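PDB 3OG2: beta-galactosidase from Trichoderma reesei, which probably hydrolyses terminal non-reducing beta-D-galactose residues from beta-D-galactosides, as a glycoside hydrolase of family 35. Local coordinates for residues E180-A185 with N214-P219; G236-P241 with S275-Q280; F729-G734 with A760-Y765; L895-Y900 with D949-N954; D901-F906 with K976-I981. All coordinates share one frame; numbering follows the deposited sequence.

Interaction 1: residues E180-A185 with N214-P219; sequences EYSGAA and NNDAFP
The hydroxyl of S182 is held by two neighbours in the 214-219 loop. It accepts the backbone N-H of A217 in a nearly straight bond, 2.7 Å from A217 N to S182 OG. It donates to D216, with S182 OG 2.7 Å from D216 OD1 and meeting the anti lone pair of that oxygen. A chi1 of -62° puts OG anti to the carbonyl carbon of S182, where it meets both partners. D216 OD1 also takes a hydrogen bond from a water that donates to S182 O as well. The other oxygen, D216 OD2, is bonded to Y235 OH and T222 N, which helps to fix the carboxylate.

The 180-185 loop follows barrel strand 172-177. It belongs to the galactose site of the TIM barrel of family 35, and E180 is a residue seen binding beta-D-galactose. The backbone of E180 is tied to N215: E180 N lies 2.9 Å from N215 OD1, with the donor 48° above the plane of the amide carbonyl. The two side chains cross at about a right angle, E180 CG 3.6 Å from N215 ND2. N215 ND2 also bonds N179 OD1, the preceding galactose-site residue. An alanine in place of N215 would probably leave the E180 N-H and N179 OD1 without these partners and let the site backbone shift.

Further along, E180 CD rests on the methyl group of A217, 3.7 Å from its CB. E180 OE1 is bonded to W791 NE1. S182 O approaches the F218 ring obliquely, 3.7 Å from F218 CE1.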
# COMPACT_ATOMS: atom_id res chain seq x y z
N GLU A 180 0.71 15.06 7.56
CA GLU A 180 0.20 15.01 8.94
C GLU A 180 0.96 15.98 9.85
O GLU A 180 1.44 15.64 10.94
CB GLU A 180 0.21 13.59 9.54
CG GLU A 180 -0.80 12.70 8.83
CD GLU A 180 -1.15 11.43 9.51
OE1 GLU A 180 -0.40 10.96 10.39
OE2 GLU A 180 -2.20 10.76 9.18
N TYR A 181 1.02 17.22 9.38
CA TYR A 181 1.63 18.30 10.19
C TYR A 181 0.61 18.73 11.20
O TYR A 181 -0.21 19.63 10.91
CB TYR A 181 2.11 19.42 9.23
CG TYR A 181 2.80 20.52 10.04
CD1 TYR A 181 4.09 20.32 10.57
CD2 TYR A 181 2.19 21.75 10.27
CE1 TYR A 181 4.70 21.33 11.31
CE2 TYR A 181 2.80 22.74 10.99
CZ TYR A 181 4.05 22.52 11.50
OH TYR A 181 4.66 23.53 12.24
N SER A 182 0.57 18.04 12.35
CA SER A 182 -0.65 18.06 13.16
C SER A 182 -0.44 18.30 14.64
O SER A 182 -1.43 18.60 15.34
CB SER A 182 -1.36 16.71 13.00
OG SER A 182 -1.71 16.58 11.61
N GLY A 183 0.78 18.31 15.09
CA GLY A 183 1.10 18.72 16.44
C GLY A 183 2.60 18.69 16.63
O GLY A 183 3.39 18.35 15.75
N ALA A 184 3.02 19.11 17.82
CA ALA A 184 4.47 19.19 18.06
C ALA A 184 4.78 18.91 19.51
O ALA A 184 3.90 18.83 20.37
CB ALA A 184 4.95 20.58 17.70
N ALA A 185 6.06 18.73 19.79
CA ALA A 185 6.53 18.49 21.15
C ALA A 185 6.32 19.73 22.02
O ALA A 185 6.11 20.85 21.54
CB ALA A 185 7.99 18.12 21.08
N ASN A 214 -3.96 19.24 2.17
CA ASN A 214 -3.16 18.68 3.25
C ASN A 214 -3.87 17.47 3.86
O ASN A 214 -4.92 17.05 3.43
CB ASN A 214 -2.81 19.74 4.33
CG ASN A 214 -4.01 20.23 5.09
OD1 ASN A 214 -5.18 20.09 4.72
ND2 ASN A 214 -3.69 20.96 6.13
N ASN A 215 -3.20 16.89 4.88
CA ASN A 215 -3.71 15.70 5.50
C ASN A 215 -3.47 15.72 6.99
O ASN A 215 -2.66 14.99 7.55
CB ASN A 215 -3.12 14.42 4.85
CG ASN A 215 -1.66 14.17 5.10
OD1 ASN A 215 -0.86 15.12 5.14
ND2 ASN A 215 -1.29 12.91 5.27
N ASP A 216 -4.19 16.58 7.66
CA ASP A 216 -4.14 16.65 9.11
C ASP A 216 -4.41 15.27 9.71
O ASP A 216 -5.31 14.56 9.24
CB ASP A 216 -5.13 17.70 9.57
CG ASP A 216 -4.82 18.50 10.83
OD1 ASP A 216 -3.83 18.18 11.53
OD2 ASP A 216 -5.63 19.41 11.13
N ALA A 217 -3.66 14.86 10.74
CA ALA A 217 -3.84 13.53 11.29
C ALA A 217 -5.22 13.29 11.88
O ALA A 217 -5.72 12.15 11.97
CB ALA A 217 -2.78 13.22 12.32
N PHE A 218 -5.82 14.39 12.33
CA PHE A 218 -7.16 14.39 12.91
C PHE A 218 -7.73 15.74 12.52
O PHE A 218 -7.02 16.61 11.98
CB PHE A 218 -7.09 14.17 14.44
CG PHE A 218 -6.42 15.33 15.15
CD1 PHE A 218 -5.04 15.42 15.25
CD2 PHE A 218 -7.17 16.34 15.71
CE1 PHE A 218 -4.43 16.50 15.90
CE2 PHE A 218 -6.57 17.43 16.37
CZ PHE A 218 -5.19 17.50 16.45
N PRO A 219 -9.02 15.99 12.75
CA PRO A 219 -9.59 17.29 12.38
C PRO A 219 -9.17 18.40 13.35
O PRO A 219 -9.93 18.87 14.19
CB PRO A 219 -11.11 17.05 12.38
CG PRO A 219 -11.27 15.59 12.49
CD PRO A 219 -10.07 15.07 13.21
O HOH W 1 -1.81 20.04 8.59
O HOH W 2 -3.63 19.66 13.84

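Interaction 2: residues G236-P241 with S275-Q280; sequences GHDGYP and SLVEFQ
G236 CA lies 3.9 Å from V277 CG2, and a CB on G236 would clash with that methyl. H237 begins the firm parallel pairing of the barrel strands. Its N donates to S275 O, and its O accepts from V277 N at 3.0 Å. The imidazole runs alongside L276, pointing the same way, with H237 CE1 3.4 Å from L276 CD2. H237 ND1 donates to D238 O almost in the ring plane, which limits rotation of the ring. D238 and E278 bring like-charged carboxylates together without a hydrogen bond, D238 OD2 3.3 Å from E278 OE1; N215 ND2 bonds D238 OD2 weakly. G239 resumes the ladder, its N bonding E278 O and its O receiving Q280 N. This is the beta-alpha-beta crossover of the TIM barrel, with helix 261-268 between the strands.

Y240 has Q280 N over one ring face and touches Q280 CB with CD2 at 3.7 Å. At the ring edge, Y240 OH donates to E278 OE1 at 2.7 Å, on the anti side of that oxygen. A phenylalanine in place of Y240 would probably leave E278 OE1 without this donor and its carboxylate freer to turn. P241 crosses F279 at about a right angle, its CG 3.6 Å from F279 CZ.

E278 is seen binding beta-D-galactose. Y240 on OE1 and a salt bridge from R114 to OE2 hold its two oxygens separately, so these groups probably orient the carboxylate in the sugar site.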
# COMPACT_ATOMS: atom_id res chain seq x y z
N GLY A 236 -7.65 18.76 4.20
CA GLY A 236 -7.86 17.31 4.25
C GLY A 236 -7.47 16.80 5.66
O GLY A 236 -6.64 17.41 6.32
N HIS A 237 -8.09 15.67 6.03
CA HIS A 237 -7.60 15.01 7.23
C HIS A 237 -7.72 13.50 7.05
O HIS A 237 -8.24 13.01 6.05
CB HIS A 237 -8.30 15.50 8.51
CG HIS A 237 -9.71 15.04 8.73
ND1 HIS A 237 -10.03 13.78 9.19
CD2 HIS A 237 -10.87 15.70 8.51
CE1 HIS A 237 -11.38 13.72 9.26
NE2 HIS A 237 -11.92 14.86 8.86
N ASP A 238 -7.16 12.81 8.04
CA ASP A 238 -7.03 11.34 7.93
C ASP A 238 -7.87 10.64 8.99
O ASP A 238 -8.42 11.30 9.89
CB ASP A 238 -5.56 10.97 8.11
CG ASP A 238 -4.72 11.52 6.96
OD1 ASP A 238 -5.25 12.00 5.94
OD2 ASP A 238 -3.45 11.46 7.05
N GLY A 239 -7.99 9.33 8.87
CA GLY A 239 -8.66 8.59 9.94
C GLY A 239 -8.35 7.11 9.86
O GLY A 239 -8.47 6.54 8.78
N TYR A 240 -7.99 6.52 11.01
CA TYR A 240 -7.75 5.09 11.12
C TYR A 240 -8.53 4.60 12.36
O TYR A 240 -7.95 4.22 13.38
CB TYR A 240 -6.26 4.79 11.26
CG TYR A 240 -5.51 5.11 10.01
CD1 TYR A 240 -5.04 6.42 9.80
CD2 TYR A 240 -5.23 4.15 9.05
CE1 TYR A 240 -4.33 6.76 8.65
CE2 TYR A 240 -4.51 4.46 7.89
CZ TYR A 240 -4.06 5.77 7.71
OH TYR A 240 -3.34 6.04 6.55
N PRO A 241 -9.85 4.63 12.27
CA PRO A 241 -10.66 4.48 13.49
C PRO A 241 -10.60 3.11 14.09
O PRO A 241 -10.90 3.00 15.30
CB PRO A 241 -12.09 4.83 13.02
CG PRO A 241 -12.08 4.76 11.52
CD PRO A 241 -10.64 4.92 11.05
N SER A 275 -12.79 16.07 2.65
CA SER A 275 -11.71 15.25 2.11
C SER A 275 -11.02 14.41 3.16
O SER A 275 -10.50 14.94 4.14
CB SER A 275 -10.66 16.19 1.51
OG SER A 275 -11.22 17.01 0.47
N LEU A 276 -11.03 13.10 2.94
CA LEU A 276 -10.32 12.14 3.76
C LEU A 276 -9.13 11.70 2.91
O LEU A 276 -9.25 10.85 2.03
CB LEU A 276 -11.19 10.94 4.16
CG LEU A 276 -12.32 11.32 5.13
CD1 LEU A 276 -13.26 10.13 5.32
CD2 LEU A 276 -11.75 11.79 6.47
N VAL A 277 -8.00 12.33 3.15
CA VAL A 277 -6.83 12.12 2.30
C VAL A 277 -6.17 10.79 2.62
O VAL A 277 -5.50 10.18 1.80
CB VAL A 277 -5.85 13.31 2.47
CG1 VAL A 277 -4.52 13.07 1.75
CG2 VAL A 277 -6.58 14.51 1.88
N GLU A 278 -6.35 10.24 3.84
CA GLU A 278 -6.00 8.85 4.14
C GLU A 278 -7.11 8.30 5.01
O GLU A 278 -7.34 8.83 6.12
CB GLU A 278 -4.72 8.64 4.94
CG GLU A 278 -3.50 9.25 4.23
CD GLU A 278 -2.32 9.21 5.17
OE1 GLU A 278 -2.30 8.45 6.18
OE2 GLU A 278 -1.34 9.94 4.92
N PHE A 279 -7.78 7.27 4.54
CA PHE A 279 -8.73 6.56 5.38
C PHE A 279 -8.33 5.09 5.40
O PHE A 279 -7.98 4.51 4.37
CB PHE A 279 -10.17 6.76 4.90
CG PHE A 279 -11.11 6.20 5.98
CD1 PHE A 279 -11.41 6.95 7.13
CD2 PHE A 279 -11.65 4.92 5.84
CE1 PHE A 279 -12.23 6.40 8.11
CE2 PHE A 279 -12.47 4.40 6.83
CZ PHE A 279 -12.74 5.11 7.97
N GLN A 280 -8.42 4.46 6.57
CA GLN A 280 -7.96 3.10 6.78
C GLN A 280 -8.43 2.10 5.73
O GLN A 280 -9.63 1.88 5.51
CB GLN A 280 -8.49 2.69 8.16
CG GLN A 280 -7.99 1.32 8.60
CD GLN A 280 -7.97 1.19 10.11
OE1 GLN A 280 -8.72 1.87 10.84
NE2 GLN A 280 -7.09 0.33 10.60

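Interaction 3: residues F729-G734 with A760-Y765; sequences FLSTQG and AANSSY. With NAG (2-acetamido-2-deoxy-beta-D-glucopyranose), chain F.
The ring of F729 lies across the side chain of N762, its CZ 3.6 Å from N762 OD1 and its CE1 3.8 Å from N762 CB. Ring and amide planes are 48° apart. The two residues belong to neighbouring antiparallel strands in an all-beta domain. Strand 726-733 is the middle one of a three-stranded sheet, between 760-767 and 803-811. L730 with S763 and T732 with A761 are the hydrogen-bonded pairs. F729 with S764, S731 with N762 and Q733 with A760 are the non-hydrogen-bonded ones.

F729, S731 and Q733 share one face of this pair with A760, N762 and S764. S764 OG meets the F729 ring at its edge, in the ring plane. S731 has its OG anti to the backbone N (chi1 -179°) and donates to N762 OD1 at 2.8 Å, nearly along the C=O axis. That bond and the F729 ring would restrict rotation of the N762 amide, whose ND2 carries the glycan. At the strand end, Q733 OE1 lies 3.6 Å from A760 CB, while Q733 NE2 bonds P801 O.

The other face carries L730, T732, A761 and S763. It is covered by residues such as F738, V742 and F752. Here one water links the two strands. It donates to L730 O and is also hydrogen-bonded to T732 OG1 and, at 2.7 Å, to S763 OG. T732 OG1 has a further partner in S740 OG.

The sugar is joined by a covalent bond of 1.4 Å from N762 ND2 to C1 of the N-acetylglucosamine, and the acetyl methyl C8 lies 3.6 Å from A760 O.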
# COMPACT_ATOMS: atom_id res chain seq x y z
N PHE A 729 31.34 -3.39 28.84
CA PHE A 729 29.96 -2.93 28.83
C PHE A 729 29.76 -2.40 27.43
O PHE A 729 30.61 -1.59 26.98
CB PHE A 729 29.74 -1.80 29.87
CG PHE A 729 28.46 -1.04 29.59
CD1 PHE A 729 27.24 -1.69 29.79
CD2 PHE A 729 28.50 0.27 29.15
CE1 PHE A 729 26.07 -1.00 29.54
CE2 PHE A 729 27.32 0.97 28.92
CZ PHE A 729 26.11 0.32 29.14
N LEU A 730 28.73 -2.83 26.76
CA LEU A 730 28.46 -2.36 25.41
C LEU A 730 26.99 -2.06 25.20
O LEU A 730 26.13 -2.92 25.37
CB LEU A 730 28.91 -3.47 24.49
CG LEU A 730 29.13 -3.21 23.06
CD1 LEU A 730 30.19 -2.15 22.74
CD2 LEU A 730 29.53 -4.55 22.42
N SER A 731 26.67 -0.82 24.87
CA SER A 731 25.31 -0.39 24.62
C SER A 731 25.13 -0.21 23.13
O SER A 731 25.81 0.65 22.53
CB SER A 731 25.04 0.89 25.43
OG SER A 731 23.71 1.34 25.22
N THR A 732 24.31 -1.07 22.53
CA THR A 732 24.08 -1.01 21.08
C THR A 732 22.68 -0.60 20.75
O THR A 732 21.73 -0.74 21.54
CB THR A 732 24.43 -2.37 20.41
OG1 THR A 732 23.63 -3.42 21.03
CG2 THR A 732 25.90 -2.72 20.53
N GLN A 733 22.48 -0.06 19.54
CA GLN A 733 21.14 0.38 19.15
C GLN A 733 21.00 0.12 17.66
O GLN A 733 21.78 0.63 16.84
CB GLN A 733 20.94 1.86 19.49
CG GLN A 733 19.56 2.33 19.01
CD GLN A 733 19.15 3.61 19.70
OE1 GLN A 733 18.60 3.55 20.81
NE2 GLN A 733 19.44 4.77 19.10
N GLY A 734 19.97 -0.64 17.29
CA GLY A 734 19.73 -0.94 15.89
C GLY A 734 18.30 -0.69 15.43
O GLY A 734 17.98 -0.98 14.29
N ALA A 760 17.26 -1.10 21.55
CA ALA A 760 18.66 -0.91 21.99
C ALA A 760 18.90 -1.97 23.04
O ALA A 760 17.93 -2.59 23.55
CB ALA A 760 18.89 0.46 22.59
N ALA A 761 20.13 -2.20 23.42
CA ALA A 761 20.47 -3.20 24.41
C ALA A 761 21.75 -2.79 25.17
O ALA A 761 22.68 -2.27 24.58
CB ALA A 761 20.63 -4.56 23.73
N ASN A 762 21.73 -3.06 26.45
CA ASN A 762 22.91 -2.94 27.31
C ASN A 762 23.41 -4.36 27.52
O ASN A 762 22.72 -5.23 28.04
CB ASN A 762 22.56 -2.25 28.63
CG ASN A 762 22.33 -0.76 28.39
OD1 ASN A 762 22.91 -0.15 27.50
ND2 ASN A 762 21.45 -0.24 29.20
N SER A 763 24.62 -4.63 27.09
CA SER A 763 25.20 -5.94 27.32
C SER A 763 26.49 -5.82 28.11
O SER A 763 27.29 -4.91 27.95
CB SER A 763 25.49 -6.56 25.95
OG SER A 763 24.31 -6.59 25.13
N SER A 764 26.73 -6.80 28.97
CA SER A 764 27.96 -6.87 29.74
C SER A 764 28.64 -8.20 29.49
O SER A 764 28.00 -9.25 29.62
CB SER A 764 27.59 -6.71 31.22
OG SER A 764 27.14 -5.34 31.42
N TYR A 765 29.91 -8.17 29.16
CA TYR A 765 30.64 -9.36 28.82
C TYR A 765 31.96 -9.37 29.58
O TYR A 765 32.56 -8.33 29.85
CB TYR A 765 30.92 -9.38 27.31
CG TYR A 765 29.72 -9.39 26.38
CD1 TYR A 765 28.83 -10.48 26.33
CD2 TYR A 765 29.41 -8.33 25.53
CE1 TYR A 765 27.71 -10.51 25.49
CE2 TYR A 765 28.29 -8.34 24.67
CZ TYR A 765 27.46 -9.44 24.65
OH TYR A 765 26.34 -9.44 23.81
C1 NAG F . 21.38 1.11 29.25
C2 NAG F . 19.91 1.47 29.11
C3 NAG F . 19.72 2.98 29.25
C4 NAG F . 20.46 3.55 30.46
C5 NAG F . 21.91 3.02 30.55
C6 NAG F . 22.60 3.46 31.84
C7 NAG F . 18.49 0.01 27.77
C8 NAG F . 18.04 -0.50 26.44
N2 NAG F . 19.32 1.05 27.85
O3 NAG F . 18.32 3.16 29.34
O4 NAG F . 20.54 4.95 30.47
O5 NAG F . 21.82 1.60 30.52
O6 NAG F . 23.99 3.62 31.62
O7 NAG F . 18.25 -0.70 28.72
O HOH W 3 24.84 -4.54 23.38

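Interaction 4: residues L895-Y900 with D949-N954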
# COMPACT_ATOMS: atom_id res chain seq x y z
N LEU A 895 8.55 -20.56 -16.89
CA LEU A 895 7.14 -20.53 -16.61
C LEU A 895 6.38 -19.77 -17.70
O LEU A 895 6.95 -18.87 -18.32
CB LEU A 895 6.92 -19.82 -15.24
CG LEU A 895 7.47 -20.60 -14.04
CD1 LEU A 895 7.45 -19.71 -12.79
CD2 LEU A 895 6.69 -21.87 -13.79
N PRO A 896 5.12 -20.11 -17.96
CA PRO A 896 4.34 -19.47 -19.04
C PRO A 896 3.80 -18.09 -18.67
O PRO A 896 2.60 -17.86 -18.62
CB PRO A 896 3.22 -20.49 -19.27
CG PRO A 896 2.97 -21.06 -17.88
CD PRO A 896 4.34 -21.17 -17.28
N ALA A 897 4.74 -17.17 -18.46
CA ALA A 897 4.43 -15.80 -17.97
C ALA A 897 3.74 -14.96 -19.02
O ALA A 897 3.01 -14.01 -18.71
CB ALA A 897 5.74 -15.15 -17.54
N GLN A 898 3.90 -15.28 -20.31
CA GLN A 898 3.15 -14.59 -21.34
C GLN A 898 1.64 -14.79 -21.14
O GLN A 898 0.88 -13.87 -21.33
CB GLN A 898 3.59 -15.09 -22.71
CG GLN A 898 3.26 -14.04 -23.79
CD GLN A 898 3.66 -14.68 -25.12
OE1 GLN A 898 4.38 -15.69 -25.10
NE2 GLN A 898 3.19 -14.09 -26.21
N GLU A 899 1.21 -15.99 -20.81
CA GLU A 899 -0.21 -16.31 -20.69
C GLU A 899 -0.73 -16.27 -19.28
O GLU A 899 -1.97 -16.10 -19.14
CB GLU A 899 -0.52 -17.71 -21.28
CG GLU A 899 -0.08 -17.84 -22.74
CD GLU A 899 1.39 -18.06 -23.01
OE1 GLU A 899 2.17 -18.61 -22.18
OE2 GLU A 899 1.87 -17.69 -24.13
N TYR A 900 0.12 -16.42 -18.27
CA TYR A 900 -0.37 -16.55 -16.90
C TYR A 900 0.41 -15.65 -15.96
O TYR A 900 1.63 -15.50 -16.11
CB TYR A 900 -0.16 -17.99 -16.35
CG TYR A 900 -1.01 -18.97 -17.17
CD1 TYR A 900 -2.32 -19.21 -16.76
CD2 TYR A 900 -0.53 -19.57 -18.29
CE1 TYR A 900 -3.15 -20.09 -17.46
CE2 TYR A 900 -1.32 -20.44 -19.02
CZ TYR A 900 -2.61 -20.68 -18.60
OH TYR A 900 -3.40 -21.54 -19.34
N ASP A 949 13.06 -13.41 -13.28
CA ASP A 949 12.98 -13.70 -14.68
C ASP A 949 12.32 -15.06 -14.82
O ASP A 949 12.90 -16.09 -14.44
CB ASP A 949 14.39 -13.65 -15.30
CG ASP A 949 14.37 -13.87 -16.80
OD1 ASP A 949 13.34 -14.31 -17.35
OD2 ASP A 949 15.43 -13.66 -17.48
N TYR A 950 11.09 -15.11 -15.31
CA TYR A 950 10.33 -16.34 -15.40
C TYR A 950 10.74 -17.19 -16.58
O TYR A 950 10.24 -18.30 -16.77
CB TYR A 950 8.81 -16.03 -15.51
CG TYR A 950 8.19 -15.74 -14.15
CD1 TYR A 950 8.87 -15.11 -13.11
CD2 TYR A 950 6.86 -16.09 -13.93
CE1 TYR A 950 8.23 -14.86 -11.89
CE2 TYR A 950 6.21 -15.87 -12.73
CZ TYR A 950 6.93 -15.25 -11.72
OH TYR A 950 6.28 -15.02 -10.54
N ASN A 951 11.69 -16.70 -17.41
CA ASN A 951 12.13 -17.49 -18.58
C ASN A 951 13.62 -17.30 -18.73
O ASN A 951 14.22 -16.92 -19.73
CB ASN A 951 11.33 -17.06 -19.82
CG ASN A 951 9.91 -17.63 -19.74
OD1 ASN A 951 8.91 -16.93 -19.46
ND2 ASN A 951 9.80 -18.96 -19.98
N GLY A 952 14.34 -17.58 -17.64
CA GLY A 952 15.79 -17.38 -17.70
C GLY A 952 16.41 -17.69 -16.35
O GLY A 952 15.74 -18.25 -15.47
N ASP A 953 17.69 -17.38 -16.20
CA ASP A 953 18.46 -17.65 -15.00
C ASP A 953 18.21 -16.55 -13.99
O ASP A 953 18.15 -15.36 -14.32
CB ASP A 953 19.96 -17.70 -15.33
CG ASP A 953 20.36 -18.97 -16.04
OD1 ASP A 953 19.55 -19.94 -16.01
OD2 ASP A 953 21.44 -19.04 -16.63
N ASN A 954 18.06 -16.94 -12.77
CA ASN A 954 18.01 -16.03 -11.63
C ASN A 954 19.12 -16.41 -10.67
O ASN A 954 19.56 -17.57 -10.69
CB ASN A 954 16.66 -16.17 -10.92
CG ASN A 954 15.53 -15.80 -11.84
OD1 ASN A 954 15.21 -14.61 -11.98
ND2 ASN A 954 14.93 -16.80 -12.47
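Two loops meet at one end of an all-beta domain, where L895 and A897 close on Y950. L895 and A897 belong to the link between strands 883-894 and 900-908. Y950 lies just ahead of strand 953-962.

L895 CD1 sits over one face of the Y950 ring in a CH-pi contact, 4.2 Å from the ring centroid and 26° off its normal. A897 comes to the same ring obliquely, and its CB also touches Y950 CB at 3.8 Å. A chi1 of -81° sets Y950 CG anti to the carbonyl carbon, and the ring it carries meets L895 and A897. The backbones are joined by a nearly straight bond from L895 N to Y950 O at 2.8 Å. Beyond the loops, Y950 OH is bonded to I902 O, which fixes the far end of the ring.

Each loop is braced from within. P896 centres an inverse gamma turn, A897 N donating to L895 O. D949 OD1 accepts from N951 N, and the amide of N954 pairs with both D949 N and D949 O, ND2 to O being 2.9 Å.

The bond from N951 N to D949 OD1 makes an Asx turn, here leading the chain into strand 953-962 of a five-stranded antiparallel sheet.

Interaction 5: residues D901-F906 with K976-I981; sequences DIPLSF and KSKSPI
P903 and K978 cross at about a right angle, with P903 CB 3.9 Å from K978 CG. The lysine chain bends at its second torsion (chi2 -65°) and its end leads away from segment 901-906. Its NZ has a long, weak ion pair with E940.

I902 reaches two partners with separate branches. Its chi1 of -56° sets CG1 anti to the carbonyl carbon, and CG1 meets P980 CB at 3.9 Å, the two side chains crossing at a slant. The other branch, CG2, lies 3.9 Å from S977 CB. L904 touches the same carbon, its CD2 3.7 Å from S977 CB. On the other face, S905 OG lies beside K976 CB, while its hydrogen bond goes to E940 OE2.

Backbone bonds tie the antiparallel chains in two ladders. D901 and I981 bond N to O in both directions, D901 N to I981 O being 2.8 Å. S905 and K976 do likewise, with K976 N 2.8 Å from S905 O. K978 N also donates to P903 O. The register shifts by one residue between the ladders, across a segment that holds a proline in each chain, P903 and P980.

Strand 900-908 pairs with strands 973-977 and 981-982 here and with strand 940-943 through L904 and F906; the F906 side chain packs on strand 917-923.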
# COMPACT_ATOMS: atom_id res chain seq x y z
N ASP A 901 -0.32 -15.14 -14.98
CA ASP A 901 0.29 -14.45 -13.81
C ASP A 901 0.42 -15.52 -12.74
O ASP A 901 -0.60 -16.02 -12.22
CB ASP A 901 -0.62 -13.31 -13.43
CG ASP A 901 -0.23 -12.55 -12.19
OD1 ASP A 901 0.79 -12.89 -11.55
OD2 ASP A 901 -0.93 -11.58 -11.82
N ILE A 902 1.63 -15.86 -12.34
CA ILE A 902 1.88 -16.92 -11.37
C ILE A 902 2.70 -16.31 -10.24
O ILE A 902 3.93 -16.26 -10.34
CB ILE A 902 2.64 -18.12 -11.98
CG1 ILE A 902 1.90 -18.70 -13.20
CG2 ILE A 902 2.91 -19.17 -10.92
CD1 ILE A 902 2.73 -19.60 -14.09
N PRO A 903 2.11 -15.84 -9.17
CA PRO A 903 2.87 -15.28 -8.05
C PRO A 903 3.79 -16.29 -7.37
O PRO A 903 3.36 -17.39 -7.06
CB PRO A 903 1.77 -14.82 -7.09
CG PRO A 903 0.58 -14.60 -7.98
CD PRO A 903 0.65 -15.72 -8.99
N LEU A 904 5.04 -15.87 -7.15
CA LEU A 904 6.04 -16.74 -6.50
C LEU A 904 6.51 -16.15 -5.20
O LEU A 904 6.62 -14.91 -5.07
CB LEU A 904 7.26 -16.92 -7.42
CG LEU A 904 6.94 -17.77 -8.67
CD1 LEU A 904 8.21 -17.85 -9.53
CD2 LEU A 904 6.42 -19.15 -8.32
N SER A 905 6.85 -17.01 -4.22
CA SER A 905 7.35 -16.50 -2.97
C SER A 905 8.31 -17.51 -2.38
O SER A 905 8.28 -18.68 -2.77
CB SER A 905 6.23 -16.30 -1.94
OG SER A 905 5.46 -17.49 -1.89
N PHE A 906 9.17 -17.05 -1.53
CA PHE A 906 10.17 -17.87 -0.86
C PHE A 906 9.72 -18.13 0.57
O PHE A 906 9.44 -17.17 1.26
CB PHE A 906 11.55 -17.21 -0.85
CG PHE A 906 12.12 -17.09 -2.25
CD1 PHE A 906 11.73 -16.05 -3.07
CD2 PHE A 906 13.05 -18.02 -2.70
CE1 PHE A 906 12.23 -15.95 -4.37
CE2 PHE A 906 13.54 -17.93 -4.01
CZ PHE A 906 13.14 -16.89 -4.82
N LYS A 976 7.22 -21.23 -3.41
CA LYS A 976 5.78 -21.49 -3.47
C LYS A 976 5.13 -20.68 -4.58
O LYS A 976 5.48 -19.51 -4.83
CB LYS A 976 5.10 -21.17 -2.11
CG LYS A 976 5.73 -22.10 -1.07
CD LYS A 976 5.42 -23.57 -1.33
CE LYS A 976 5.70 -24.41 -0.10
NZ LYS A 976 4.98 -25.71 -0.09
N SER A 977 4.16 -21.29 -5.25
CA SER A 977 3.40 -20.60 -6.28
C SER A 977 1.92 -20.52 -5.85
O SER A 977 1.42 -21.40 -5.16
CB SER A 977 3.50 -21.26 -7.64
OG SER A 977 2.98 -22.60 -7.54
N LYS A 978 1.26 -19.44 -6.27
CA LYS A 978 -0.19 -19.36 -6.11
C LYS A 978 -0.81 -19.91 -7.38
O LYS A 978 -0.12 -20.13 -8.39
CB LYS A 978 -0.59 -17.94 -5.82
CG LYS A 978 0.13 -17.32 -4.62
CD LYS A 978 -0.21 -17.99 -3.31
CE LYS A 978 0.77 -17.53 -2.22
NZ LYS A 978 0.38 -18.12 -0.90
N SER A 979 -2.10 -20.14 -7.33
CA SER A 979 -2.81 -20.71 -8.50
C SER A 979 -2.63 -19.81 -9.71
O SER A 979 -2.83 -18.57 -9.61
CB SER A 979 -4.28 -20.87 -8.10
OG SER A 979 -5.01 -21.53 -9.15
N PRO A 980 -2.27 -20.37 -10.86
CA PRO A 980 -2.02 -19.50 -12.02
C PRO A 980 -3.26 -18.75 -12.48
O PRO A 980 -4.36 -19.33 -12.52
CB PRO A 980 -1.59 -20.49 -13.14
CG PRO A 980 -1.81 -21.84 -12.63
CD PRO A 980 -2.06 -21.79 -11.17
N ILE A 981 -3.08 -17.50 -12.85
CA ILE A 981 -4.20 -16.71 -13.36
C ILE A 981 -4.00 -16.46 -14.85
O ILE A 981 -3.01 -15.89 -15.24
CB ILE A 981 -4.24 -15.34 -12.61
CG1 ILE A 981 -4.43 -15.64 -11.10
CG2 ILE A 981 -5.29 -14.43 -13.22
CD1 ILE A 981 -3.75 -14.58 -10.26

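How the interactions relate
Interactions 1 and 2 form one continuous region of the TIM barrel at the galactose site, their centres 11 Å apart. The acidic side chains of E180 and D238 approach closely, OE2 of E180 2.6 Å from OD2 of D238, and D216 O lies 2.8 Å from D238 N. N215 ND2 is 3.0 Å from E278 OE2, so the amide stands between galactose-binding residues of both contacts. Interactions 4 and 5 are likewise neighbours, with centres 11 Å apart, in the all-beta part of the chain on the far side of its centre from interaction 1. They meet through the Y950 hydroxyl and through L895 CD1, 3.8 Å from L904 CD1. Interaction 3 stands apart with its glycan, its nearest atoms about 18 Å from interaction 1.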